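Side-chain contacts in PBP5 (Haemophilus influenzae, PDB 3A3J), which removes C-terminal D-alanyl residues from the sugar-peptide precursors of the bacterial cell wall, acting as a serine-type D-Ala-D-Ala carboxypeptidase: residues K39-T42 with S43-V46; L91-G94 with V95-S99; P166-Y169 with K170-E174. All coordinates share one frame; numbering follows the deposited sequence.

How the interactions relate
From the N terminus, the chain first meets interaction 1 on helix 38-51, then interaction 2 on helix 88-98, and last interaction 3, where helix 166-169 runs into the loop before strand 176-179. Each contact is local and closes only a turn or two of backbone. They follow in series, and none nests in or crosses another. In space they gather, with centres 10 to 12 Å apart. Ser-43 of interaction 1 packs on Val-95 and Ile-96 of interaction 2 and on Tyr-172 of interaction 3. A salt bridge joins 91-94 to 170-174. Through these mutual contacts, three separate pieces of the carboxypeptidase domain pack next to the active site.

Interaction 1: residues K39-T42 with S43-V46; sequences KMMT and SYVV
Ser-43 OG lies only 2.4 Å from Lys-39 O, a hydrogen bond too short for its modelled length to be trusted. The same carbonyl also takes the backbone N-H of Ser-43, and this bond from Ser-43 N to Lys-39 O is an ordinary 2.9 Å. The hydroxyl sits beside the backbone N of its own residue (chi1 -42°). This turns it back along the helix, toward the carbonyl one turn earlier.

Met-41 and Tyr-44 form a Met-aromatic contact on another side of the same turn. Met-41 CG lies opposite its backbone N, and the chain then bends at chi2 (47°). SD ends 5.3 Å from the centroid of the Tyr-44 ring, 54° off the ring normal, so the approach is oblique. Met-41 SD also touches Tyr-44 CB at 4.0 Å. Phe-129 and Tyr-125 pack edge-to-face with the tyrosine ring, and its OH bonds to Asp-164.

Further along, the valines lean on the helix backbone. The CG2 methyls of Val-45 and Val-46 rest on carbonyls of the preceding turn. Val-45 CG2 is 3.5 Å from Met-41 O, and Val-46 CG2 is 3.3 Å from Thr-42 O. Thr-42 OG1 bonds outside the turn, to Pro-139 O.

Lys-39 points its end away from this packing. Its NZ bonds to Ser-36 OG and His-140 O. Ser-36 and Lys-39 are probably the acyl-ester serine and the proton acceptor, and this turn belongs to the SxxK helix of the penicillin-binding protein and beta-lactamase fold.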
# COMPACT_ATOMS: atom_id res chain seq x y z
N LYS A 39 2.12 -11.18 -6.06
CA LYS A 39 2.72 -10.36 -7.17
C LYS A 39 2.87 -8.87 -6.90
O LYS A 39 3.61 -8.15 -7.63
CB LYS A 39 1.98 -10.58 -8.50
CG LYS A 39 2.19 -12.05 -8.95
CD LYS A 39 1.16 -12.50 -9.96
CE LYS A 39 1.49 -13.94 -10.50
NZ LYS A 39 0.75 -14.89 -9.68
N MET A 40 2.07 -8.36 -5.97
CA MET A 40 2.26 -6.95 -5.53
C MET A 40 3.67 -6.74 -4.92
O MET A 40 4.34 -5.81 -5.29
CB MET A 40 1.18 -6.62 -4.44
CG MET A 40 -0.16 -6.19 -5.12
SD MET A 40 -1.48 -6.14 -3.95
CE MET A 40 -0.92 -5.28 -2.43
N MET A 41 4.09 -7.62 -4.02
CA MET A 41 5.49 -7.56 -3.48
C MET A 41 6.53 -7.74 -4.59
O MET A 41 7.48 -6.95 -4.76
CB MET A 41 5.71 -8.58 -2.35
CG MET A 41 7.13 -8.40 -1.61
SD MET A 41 7.48 -6.67 -1.16
CE MET A 41 6.75 -6.74 0.42
N THR A 42 6.31 -8.75 -5.43
CA THR A 42 7.22 -8.92 -6.62
C THR A 42 7.37 -7.66 -7.44
O THR A 42 8.48 -7.26 -7.83
CB THR A 42 6.74 -10.09 -7.56
OG1 THR A 42 6.68 -11.31 -6.81
CG2 THR A 42 7.69 -10.24 -8.75
N SER A 43 6.23 -7.01 -7.76
CA SER A 43 6.31 -5.73 -8.51
C SER A 43 6.93 -4.59 -7.68
O SER A 43 7.51 -3.66 -8.23
CB SER A 43 4.87 -5.31 -8.90
OG SER A 43 4.21 -6.55 -9.35
N TYR A 44 6.72 -4.62 -6.37
CA TYR A 44 7.41 -3.67 -5.48
C TYR A 44 8.96 -3.79 -5.68
O TYR A 44 9.63 -2.82 -6.12
CB TYR A 44 7.00 -3.85 -4.00
CG TYR A 44 7.58 -2.69 -3.15
CD1 TYR A 44 6.89 -1.47 -3.03
CD2 TYR A 44 8.87 -2.77 -2.61
CE1 TYR A 44 7.43 -0.37 -2.30
CE2 TYR A 44 9.43 -1.69 -1.86
CZ TYR A 44 8.68 -0.50 -1.71
OH TYR A 44 9.18 0.57 -1.01
N VAL A 45 9.50 -5.01 -5.51
CA VAL A 45 10.99 -5.27 -5.80
C VAL A 45 11.39 -4.76 -7.17
O VAL A 45 12.28 -3.94 -7.28
CB VAL A 45 11.30 -6.76 -5.64
CG1 VAL A 45 12.79 -7.09 -5.85
CG2 VAL A 45 10.90 -7.17 -4.25
N VAL A 46 10.64 -5.15 -8.22
CA VAL A 46 10.94 -4.71 -9.60
C VAL A 46 10.88 -3.20 -9.68
O VAL A 46 11.73 -2.54 -10.28
CB VAL A 46 9.94 -5.34 -10.69
CG1 VAL A 46 10.27 -4.80 -12.08
CG2 VAL A 46 10.00 -6.87 -10.74

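Interaction 2: residues L91-G94 with V95-S99; sequences LNRG and VIVVS
Val-95, Ile-96 and Val-97 give their backbone N-H groups to Leu-91 O, Asn-92 O and Arg-93 O, which is regular alpha-helical bonding four residues back. This stretch lies late in helix 88-98, which leads to Ser-99, a probable active-site residue of the penicillin-binding protein fold. Ser-99 fits the first position of the SxN motif of this family.

Val-95 CG2 lies 3.3 Å from Leu-91 O. Beyond the segments, the Val-95 side chain packs on Ala-103 and Leu-107 of helix 101-112. Ile-96 crosses the Asn-92 side chain at a slant, and Ile-96 CG1 comes within 3.5 Å of Asn-92 O. Arg-93 and Val-97 run alongside each other, one turn apart, with Arg-93 CG 4.1 Å from Val-97 CG2. The arginine then bends, and its NH1 forms a salt bridge with Glu-174.

Lys-202, probably a substrate-binding residue, reaches this part of the helix. Its NZ bonds to Ile-96 O and weakly to Val-95 O and Ser-99 OG.

The backbone bonding slackens at Val-98. Val-98 N to Gly-94 O is longer, 3.2 Å, whereas Ile-96 N to Asn-92 O is nearly straight, with an N-H...O angle of 173°. Ser-99 then leaves helical geometry with a positive phi of 55°. Val-98 is also the tight spot. With CG1 beside the backbone N (chi1 -59°), CG2 takes the most hindered of the three staggered positions. There Val-98 CG2 meets Gly-94 O at 3.1 Å.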
# COMPACT_ATOMS: atom_id res chain seq x y z
N LEU A 91 7.71 -7.54 -19.26
CA LEU A 91 7.58 -8.54 -18.21
C LEU A 91 6.79 -8.01 -17.01
O LEU A 91 5.97 -8.65 -16.46
CB LEU A 91 8.97 -9.05 -17.79
CG LEU A 91 9.78 -9.87 -18.83
CD1 LEU A 91 11.17 -10.07 -18.26
CD2 LEU A 91 9.04 -11.19 -18.96
N ASN A 92 7.16 -6.84 -16.57
CA ASN A 92 6.55 -6.16 -15.44
C ASN A 92 5.05 -5.84 -15.72
O ASN A 92 4.15 -6.21 -14.93
CB ASN A 92 7.34 -4.87 -15.21
CG ASN A 92 7.12 -4.31 -13.82
OD1 ASN A 92 7.14 -3.11 -13.68
ND2 ASN A 92 6.80 -5.16 -12.84
N ARG A 93 4.78 -5.29 -16.90
CA ARG A 93 3.40 -5.11 -17.33
C ARG A 93 2.70 -6.44 -17.25
O ARG A 93 1.59 -6.54 -16.68
CB ARG A 93 3.35 -4.43 -18.73
CG ARG A 93 1.97 -4.17 -19.35
CD ARG A 93 1.80 -2.68 -19.83
NE ARG A 93 3.05 -2.21 -20.32
CZ ARG A 93 3.52 -1.00 -20.16
NH1 ARG A 93 2.84 -0.05 -19.53
NH2 ARG A 93 4.69 -0.77 -20.63
N GLY A 94 3.34 -7.53 -17.68
CA GLY A 94 2.63 -8.81 -17.64
C GLY A 94 2.35 -9.32 -16.24
O GLY A 94 1.34 -10.00 -15.99
N VAL A 95 3.32 -9.16 -15.32
CA VAL A 95 3.08 -9.47 -13.90
C VAL A 95 1.93 -8.58 -13.34
O VAL A 95 1.05 -9.07 -12.69
CB VAL A 95 4.35 -9.10 -13.05
CG1 VAL A 95 4.03 -9.21 -11.54
CG2 VAL A 95 5.56 -9.99 -13.48
N ILE A 96 2.03 -7.28 -13.56
CA ILE A 96 1.07 -6.33 -13.01
C ILE A 96 -0.36 -6.47 -13.60
O ILE A 96 -1.27 -6.73 -12.86
CB ILE A 96 1.52 -4.93 -13.20
CG1 ILE A 96 2.66 -4.59 -12.20
CG2 ILE A 96 0.29 -3.98 -13.02
CD1 ILE A 96 3.37 -3.28 -12.62
N VAL A 97 -0.52 -6.41 -14.93
CA VAL A 97 -1.88 -6.51 -15.59
C VAL A 97 -2.47 -7.91 -15.61
O VAL A 97 -3.65 -8.08 -15.26
CB VAL A 97 -1.84 -5.87 -16.96
CG1 VAL A 97 -3.26 -5.77 -17.61
CG2 VAL A 97 -1.19 -4.47 -16.80
N VAL A 98 -1.68 -8.95 -15.92
CA VAL A 98 -2.29 -10.27 -16.06
C VAL A 98 -1.72 -11.33 -15.16
O VAL A 98 -1.92 -12.49 -15.42
CB VAL A 98 -2.26 -10.81 -17.56
CG1 VAL A 98 -3.00 -9.82 -18.48
CG2 VAL A 98 -0.84 -10.93 -18.03
N SER A 99 -0.97 -10.93 -14.13
CA SER A 99 -0.46 -11.88 -13.16
C SER A 99 0.36 -13.00 -13.82
O SER A 99 0.16 -14.19 -13.54
CB SER A 99 -1.63 -12.51 -12.47
OG SER A 99 -2.14 -11.55 -11.59

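Interaction 3: residues P166-Y169 with K170-E174; sequences PEEY and KIYSE
The short helix 166-169 passes into a turn of 3-10 type that leads to strand 176-179, and Glu-167 and Lys-170 pair on its exposed side. The turn carries bonds reaching three residues back: Ile-171 N to Glu-168 O at 2.8 Å, and Tyr-172 N to Tyr-169 O at 3.0 Å.

Lys-170 NZ makes a salt bridge with Glu-167 OE1 at 2.9 Å. It meets the syn side of the carboxylate, 20° out of its plane. The lysine chain is extended beyond CG, while the glutamate bends at chi2 (43°) to bring its carboxylate round.

On the buried side the Tyr-169 and Tyr-172 rings are nearly parallel (23°), but offset so far that little of one ring lies over the other. Tyr-169 CD1 touches Tyr-172 CD2 at 3.9 Å. Glu-168 O lies in the plane of the Tyr-172 ring, at its edge. Tyr-169 OH bonds to Asp-199. The Tyr-172 side chain reaches Ser-43 and Ile-96, near the active site.

A water links the two segments. It donates a hydrogen bond to Tyr-169 O at 2.9 Å and accepts one from Ser-173 OG at 2.8 Å.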
# COMPACT_ATOMS: atom_id res chain seq x y z
N PRO A 166 4.85 5.65 -7.79
CA PRO A 166 3.72 6.26 -8.49
C PRO A 166 3.73 5.96 -9.99
O PRO A 166 2.70 5.79 -10.63
CB PRO A 166 3.89 7.75 -8.26
CG PRO A 166 5.45 7.90 -7.69
CD PRO A 166 5.71 6.60 -7.03
N GLU A 167 4.89 5.87 -10.58
CA GLU A 167 4.93 5.66 -12.00
C GLU A 167 4.52 4.20 -12.27
O GLU A 167 3.68 3.92 -13.15
CB GLU A 167 6.30 6.06 -12.55
CG GLU A 167 6.38 6.31 -14.03
CD GLU A 167 5.19 7.11 -14.62
OE1 GLU A 167 4.76 8.14 -14.03
OE2 GLU A 167 4.69 6.70 -15.70
N GLU A 168 5.04 3.27 -11.50
CA GLU A 168 4.67 1.88 -11.67
C GLU A 168 3.15 1.71 -11.39
O GLU A 168 2.48 1.01 -12.13
CB GLU A 168 5.56 0.96 -10.80
CG GLU A 168 5.19 -0.59 -10.76
CD GLU A 168 6.43 -1.55 -10.84
OE1 GLU A 168 7.53 -1.03 -11.08
OE2 GLU A 168 6.35 -2.81 -10.67
N TYR A 169 2.61 2.37 -10.35
CA TYR A 169 1.22 2.12 -9.93
C TYR A 169 0.18 2.41 -11.06
O TYR A 169 -0.90 1.80 -11.11
CB TYR A 169 0.88 2.93 -8.67
CG TYR A 169 -0.55 2.71 -8.28
CD1 TYR A 169 -0.95 1.46 -7.83
CD2 TYR A 169 -1.52 3.73 -8.42
CE1 TYR A 169 -2.25 1.22 -7.51
CE2 TYR A 169 -2.86 3.51 -8.05
CZ TYR A 169 -3.20 2.23 -7.61
OH TYR A 169 -4.50 1.92 -7.26
N LYS A 170 0.54 3.31 -11.97
CA LYS A 170 -0.29 3.64 -13.09
C LYS A 170 -0.57 2.42 -13.96
O LYS A 170 -1.60 2.34 -14.60
CB LYS A 170 0.39 4.72 -13.92
CG LYS A 170 0.36 6.08 -13.25
CD LYS A 170 1.00 7.08 -14.17
CE LYS A 170 1.27 8.36 -13.43
NZ LYS A 170 2.06 9.19 -14.36
N ILE A 171 0.33 1.45 -13.94
CA ILE A 171 0.20 0.32 -14.79
C ILE A 171 -0.96 -0.55 -14.29
O ILE A 171 -1.58 -1.28 -15.06
CB ILE A 171 1.55 -0.49 -14.87
CG1 ILE A 171 2.63 0.39 -15.49
CG2 ILE A 171 1.33 -1.84 -15.71
CD1 ILE A 171 4.11 -0.24 -15.41
N TYR A 172 -1.21 -0.49 -13.00
CA TYR A 172 -2.27 -1.25 -12.35
C TYR A 172 -3.71 -0.89 -12.79
O TYR A 172 -4.61 -1.62 -12.50
CB TYR A 172 -2.21 -0.97 -10.88
CG TYR A 172 -1.11 -1.71 -10.22
CD1 TYR A 172 -1.37 -2.84 -9.52
CD2 TYR A 172 0.21 -1.29 -10.35
CE1 TYR A 172 -0.35 -3.55 -8.95
CE2 TYR A 172 1.25 -1.99 -9.73
CZ TYR A 172 0.94 -3.10 -9.06
OH TYR A 172 1.93 -3.83 -8.45
N SER A 173 -3.91 0.22 -13.48
CA SER A 173 -5.23 0.47 -14.01
C SER A 173 -5.30 0.16 -15.56
O SER A 173 -6.31 0.46 -16.23
CB SER A 173 -5.63 1.91 -13.71
OG SER A 173 -4.56 2.72 -14.17
N GLU A 174 -4.26 -0.47 -16.13
CA GLU A 174 -4.35 -0.82 -17.55
C GLU A 174 -5.34 -1.97 -17.61
O GLU A 174 -5.25 -2.88 -16.78
CB GLU A 174 -2.97 -1.20 -18.12
CG GLU A 174 -2.09 0.03 -18.19
CD GLU A 174 -0.71 -0.33 -18.68
OE1 GLU A 174 -0.55 -1.50 -19.05
OE2 GLU A 174 0.21 0.51 -18.65
O HOH W 1 -3.56 2.83 -11.53